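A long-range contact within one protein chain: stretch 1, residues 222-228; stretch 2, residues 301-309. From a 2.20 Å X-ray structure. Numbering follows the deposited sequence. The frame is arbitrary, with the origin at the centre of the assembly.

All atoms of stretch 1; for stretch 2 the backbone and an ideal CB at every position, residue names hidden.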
ATOM      1  N   ASN A 222       4.108  14.042  21.630  1.00 29.45           N
ATOM      2  CA  ASN A 222       4.887  15.246  21.393  1.00 30.09           C
ATOM      3  C   ASN A 222       4.135  16.344  20.652  1.00 29.97           C
ATOM      4  O   ASN A 222       4.761  17.301  20.168  1.00 30.36           O
ATOM      5  CB  ASN A 222       6.172  14.831  20.672  1.00 29.81           C
ATOM      6  CG  ASN A 222       7.086  14.025  21.577  1.00 30.24           C
ATOM      7  OD1 ASN A 222       7.716  14.581  22.478  1.00 31.31           O
ATOM      8  ND2 ASN A 222       7.131  12.717  21.370  1.00 29.49           N
ATOM      9  N   ASN A 223       2.799  16.232  20.594  1.00 29.52           N
ATOM     10  CA  ASN A 223       1.952  17.238  19.955  1.00 29.42           C
ATOM     11  C   ASN A 223       2.395  17.587  18.519  1.00 28.89           C
ATOM     12  O   ASN A 223       2.443  18.754  18.140  1.00 29.31           O
ATOM     13  CB  ASN A 223       1.897  18.496  20.843  1.00 30.59           C
ATOM     14  CG  ASN A 223       0.727  19.427  20.502  1.00 30.57           C
ATOM     15  OD1 ASN A 223      -0.314  18.996  20.017  1.00 29.80           O
ATOM     16  ND2 ASN A 223       0.908  20.725  20.775  1.00 31.50           N
ATOM     17  N   VAL A 224       2.763  16.583  17.729  1.00 28.06           N
ATOM     18  CA  VAL A 224       3.101  16.829  16.326  1.00 27.56           C
ATOM     19  C   VAL A 224       2.318  15.888  15.422  1.00 26.47           C
ATOM     20  O   VAL A 224       1.701  14.921  15.873  1.00 26.09           O
ATOM     21  CB  VAL A 224       4.613  16.736  16.046  1.00 27.80           C
ATOM     22  CG1 VAL A 224       5.378  17.787  16.860  1.00 28.99           C
ATOM     23  CG2 VAL A 224       5.128  15.328  16.334  1.00 27.38           C
ATOM     24  N   ILE A 225       2.368  16.189  14.137  1.00 26.05           N
ATOM     25  CA  ILE A 225       1.675  15.424  13.110  1.00 25.11           C
ATOM     26  C   ILE A 225       2.685  14.588  12.348  1.00 24.67           C
ATOM     27  O   ILE A 225       3.584  15.124  11.710  1.00 24.91           O
ATOM     28  CB  ILE A 225       0.911  16.340  12.141  1.00 24.98           C
ATOM     29  CG1 ILE A 225      -0.153  17.136  12.911  1.00 25.41           C
ATOM     30  CG2 ILE A 225       0.238  15.519  11.032  1.00 24.07           C
ATOM     31  CD1 ILE A 225      -0.906  18.148  12.087  1.00 25.41           C
ATOM     32  N   ALA A 226       2.528  13.275  12.443  1.00 24.10           N
ATOM     33  CA  ALA A 226       3.263  12.320  11.650  1.00 23.59           C
ATOM     34  C   ALA A 226       2.338  11.958  10.498  1.00 22.86           C
ATOM     35  O   ALA A 226       1.174  11.599  10.701  1.00 22.56           O
ATOM     36  CB  ALA A 226       3.581  11.072  12.469  1.00 23.45           C
ATOM     37  N   VAL A 227       2.875  12.071   9.288  1.00 22.65           N
ATOM     38  CA  VAL A 227       2.133  11.865   8.065  1.00 22.09           C
ATOM     39  C   VAL A 227       2.264  10.382   7.669  1.00 21.48           C
ATOM     40  O   VAL A 227       3.170  10.011   6.928  1.00 21.35           O
ATOM     41  CB  VAL A 227       2.611  12.816   6.940  1.00 22.30           C
ATOM     42  CG1 VAL A 227       1.703  12.705   5.723  1.00 21.82           C
ATOM     43  CG2 VAL A 227       2.600  14.247   7.402  1.00 23.00           C
ATOM     44  N   GLY A 228       1.343   9.572   8.201  1.00 21.17           N
ATOM     45  CA  GLY A 228       1.295   8.130   7.985  1.00 20.65           C
ATOM     46  C   GLY A 228       0.065   7.785   7.175  1.00 20.20           C
ATOM     47  O   GLY A 228      -0.613   8.663   6.656  1.00 20.26           O
ATOM     48  N   UNK A 301      14.510   8.610   9.357  1.00 24.63           N
ATOM     49  CA  UNK A 301      14.071   9.802  10.048  1.00 25.22           C
ATOM     50  C   UNK A 301      12.990  10.447   9.173  1.00 24.87           C
ATOM     51  O   UNK A 301      13.206  10.597   7.971  1.00 24.70           O
ATOM     52  CB  UNK A 301      15.235  10.758  10.319  1.00 25.22           C
ATOM     53  N   UNK A 302      11.855  10.843   9.770  1.00 24.81           N
ATOM     54  CA  UNK A 302      10.785  11.554   9.067  1.00 24.57           C
ATOM     55  C   UNK A 302      10.572  12.958   9.629  1.00 25.33           C
ATOM     56  O   UNK A 302      10.673  13.165  10.832  1.00 25.85           O
ATOM     57  CB  UNK A 302       9.481  10.759   9.151  1.00 24.57           C
ATOM     58  N   UNK A 303      10.242  13.903   8.748  1.00 25.44           N
ATOM     59  CA  UNK A 303       9.705  15.198   9.165  1.00 26.03           C
ATOM     60  C   UNK A 303       8.425  14.964   9.937  1.00 25.69           C
ATOM     61  O   UNK A 303       7.606  14.099   9.569  1.00 24.88           O
ATOM     62  CB  UNK A 303       9.457  16.114   7.965  1.00 26.03           C
ATOM     63  N   UNK A 304       8.261  15.709  11.020  1.00 26.37           N
ATOM     64  CA  UNK A 304       6.958  15.815  11.689  1.00 26.22           C
ATOM     65  C   UNK A 304       6.614  17.290  11.797  1.00 26.92           C
ATOM     66  O   UNK A 304       7.492  18.150  11.740  1.00 27.68           O
ATOM     67  CB  UNK A 304       6.972  15.150  13.067  1.00 26.22           C
ATOM     68  N   UNK A 305       5.319  17.572  11.904  1.00 26.69           N
ATOM     69  CA  UNK A 305       4.788  18.898  11.642  1.00 27.14           C
ATOM     70  C   UNK A 305       4.001  19.437  12.828  1.00 27.64           C
ATOM     71  O   UNK A 305       3.363  18.658  13.520  1.00 27.31           O
ATOM     72  CB  UNK A 305       3.902  18.872  10.395  1.00 27.14           C
ATOM     73  N   UNK A 306       4.008  20.766  13.039  1.00 28.48           N
ATOM     74  CA  UNK A 306       3.228  21.344  14.139  1.00 29.03           C
ATOM     75  C   UNK A 306       1.769  20.882  14.118  1.00 28.31           C
ATOM     76  O   UNK A 306       1.177  20.770  13.044  1.00 27.63           O
ATOM     77  CB  UNK A 306       3.285  22.872  14.074  1.00 29.03           C
ATOM     78  N   UNK A 307       1.206  20.611  15.295  1.00 28.53           N
ATOM     79  CA  UNK A 307      -0.222  20.310  15.410  1.00 28.05           C
ATOM     80  C   UNK A 307      -1.031  21.528  14.948  1.00 28.29           C
ATOM     81  O   UNK A 307      -0.528  22.642  14.911  1.00 29.02           O
ATOM     82  CB  UNK A 307      -0.586  19.928  16.846  1.00 28.05           C
ATOM     83  N   UNK A 308      -2.281  21.281  14.545  1.00 27.68           N
ATOM     84  CA  UNK A 308      -3.189  22.352  14.121  1.00 27.86           C
ATOM     85  C   UNK A 308      -4.175  22.628  15.239  1.00 28.30           C
ATOM     86  O   UNK A 308      -4.348  21.792  16.137  1.00 28.26           O
ATOM     87  CB  UNK A 308      -3.924  21.983  12.831  1.00 27.86           C
ATOM     88  N   UNK A 309      -4.826  23.787  15.179  1.00 28.76           N
ATOM     89  CA  UNK A 309      -5.868  24.117  16.153  1.00 29.20           C
ATOM     90  C   UNK A 309      -7.261  23.662  15.745  1.00 28.51           C
ATOM     91  O   UNK A 309      -8.167  23.581  16.579  1.00 28.74           O
ATOM     92  CB  UNK A 309      -5.887  25.629  16.389  1.00 29.20           C
TER

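Position 301 lies beyond the reach of stretch 1: nothing of it comes within 5.5 Å of the ideal CB. The extended backbone suits many residues, and stretch 1 exerts no preference. The residue is H301, whose ring does not touch stretch 1.

At 302 the CA-to-CB bond points toward stretch 1, yet the ideal CB still has open space before it. What lies across the gap is the methyl of A226, so a long apolar side chain could bridge the distance where a short one would stop before contact. The residue is I302; with chi1 p and chi2 t, its CD1 comes to 4.5 Å from A226 CB.

Position 303 points sideways, with no partner in reach, and tolerates almost any side chain, including a charged one. It is K303, whose chain leads away from stretch 1.

Position 304 is far more constrained. Its CB points toward stretch 1, and the ideal CB sits 3.8 Å from V224 CG2 and 3.6 Å from I225 O. The surroundings offer methyl groups, with A226 beside V224, so a compact apolar residue such as valine, alanine or perhaps isoleucine would fit; a polar group would find little reward among these methyls. The residue is V304. V304 CG2 packs 3.6 Å from V224 CG2, and V304 CG1 lies 4.2 Å from A226 CB and 4.4 Å from V224 CG2. The backbone contributes too, through a CA-H...O contact of 3.4 Å from V304 CA to I225 O.

At 305 the backbone pairs with I225 as an antiparallel hydrogen-bonded bridge. I225 N donates to the O of 305 at 2.7 Å, and the N of 305 donates to I225 O at 3.0 Å. Proline, lacking an N-H, could not make the second bond. The CB lies on the same face of the sheet as I225, with V227 farther along, so beta-branched, aromatic or other broad side chains would suit. The residue is H305: its CD2 lies 3.9 Å from V227 CG2, while NE2 is hydrogen-bonded elsewhere in the structure.

Position 306 pairs with V224 in a non-hydrogen-bonded bridge, and its CB points away, so stretch 1 requires neither an N-H nor a particular side chain. Its phi of -52° is compatible with proline, and the residue is P306. Its carbonyl O lies 3.5 Å from I225 CD1.

Position 307 has its ideal CB 3.3 Å from N223 OD1. That acceptor calls for a short side chain carrying a donor; serine, threonine or asparagine are plausible. It is N307, whose ND2 donates to N223 OD1 at 2.7 Å and 163°, a nearly straight bond. N307 OD1 accepts from the backbone N of 308 at 2.9 Å, a less straight bond at 133°.

Position 308 points sideways, its ideal CB 4.9 Å from I225 CD1, which favours a modest apolar group. V308 supplies it, with CG1 at 4.4 Å from I225 CD1.

Position 309 is out of reach, and K309 makes no contact with stretch 1.

Stretch 2 301-309: HIKVHPNVK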
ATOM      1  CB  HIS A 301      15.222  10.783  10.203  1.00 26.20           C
ATOM      2  CG  HIS A 301      16.257  10.382  11.204  1.00 26.75           C
ATOM      3  ND1 HIS A 301      16.956   9.192  11.145  1.00 26.43           N
ATOM      4  CD2 HIS A 301      16.773  11.073  12.245  1.00 27.70           C
ATOM      5  CE1 HIS A 301      17.850   9.159  12.128  1.00 27.14           C
ATOM      6  NE2 HIS A 301      17.752  10.286  12.818  1.00 27.93           N
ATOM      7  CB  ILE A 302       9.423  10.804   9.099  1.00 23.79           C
ATOM      8  CG1 ILE A 302       9.010  10.463  10.532  1.00 23.94           C
ATOM      9  CG2 ILE A 302       9.485   9.554   8.227  1.00 23.05           C
ATOM     10  CD1 ILE A 302       7.550  10.091  10.698  1.00 23.42           C
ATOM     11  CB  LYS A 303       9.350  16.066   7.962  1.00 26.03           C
ATOM     12  CG  LYS A 303      10.500  16.512   7.124  1.00 26.51           C
ATOM     13  CD  LYS A 303      10.012  17.372   5.959  1.00 26.55           C
ATOM     14  CE  LYS A 303      11.087  17.596   4.901  1.00 26.91           C
ATOM     15  NZ  LYS A 303      10.418  17.581   3.515  1.00 26.41           N
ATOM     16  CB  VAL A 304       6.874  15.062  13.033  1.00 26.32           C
ATOM     17  CG1 VAL A 304       6.990  13.579  12.766  1.00 25.53           C
ATOM     18  CG2 VAL A 304       7.920  15.519  14.039  1.00 27.30           C
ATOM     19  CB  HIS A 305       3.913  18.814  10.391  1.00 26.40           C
ATOM     20  CG  HIS A 305       4.663  18.370   9.180  1.00 26.01           C
ATOM     21  ND1 HIS A 305       5.322  19.244   8.345  1.00 26.46           N
ATOM     22  CD2 HIS A 305       4.890  17.131   8.686  1.00 25.30           C
ATOM     23  CE1 HIS A 305       5.920  18.558   7.390  1.00 26.04           C
ATOM     24  NE2 HIS A 305       5.679  17.272   7.573  1.00 25.32           N
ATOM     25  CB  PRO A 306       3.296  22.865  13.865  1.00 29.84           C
ATOM     26  CG  PRO A 306       4.513  23.060  13.010  1.00 30.02           C
ATOM     27  CD  PRO A 306       4.593  21.809  12.171  1.00 28.95           C
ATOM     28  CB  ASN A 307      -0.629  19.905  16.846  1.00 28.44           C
ATOM     29  CG  ASN A 307      -1.786  18.902  16.904  1.00 27.71           C
ATOM     30  OD1 ASN A 307      -2.582  18.789  15.959  1.00 27.02           O
ATOM     31  ND2 ASN A 307      -1.899  18.194  18.039  1.00 27.94           N
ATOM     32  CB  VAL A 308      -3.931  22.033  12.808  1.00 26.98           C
ATOM     33  CG1 VAL A 308      -2.940  21.992  11.652  1.00 26.73           C
ATOM     34  CG2 VAL A 308      -4.731  20.735  12.903  1.00 26.21           C
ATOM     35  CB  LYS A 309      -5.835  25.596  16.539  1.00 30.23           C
ATOM     36  CG  LYS A 309      -4.994  25.801  17.814  1.00 31.20           C
ATOM     37  CD  LYS A 309      -4.702  27.256  18.100  1.00 32.31           C
ATOM     38  CE  LYS A 309      -3.526  27.699  17.226  1.00 32.41           C
ATOM     39  NZ  LYS A 309      -3.067  29.117  17.497  1.00 33.61           N
TER
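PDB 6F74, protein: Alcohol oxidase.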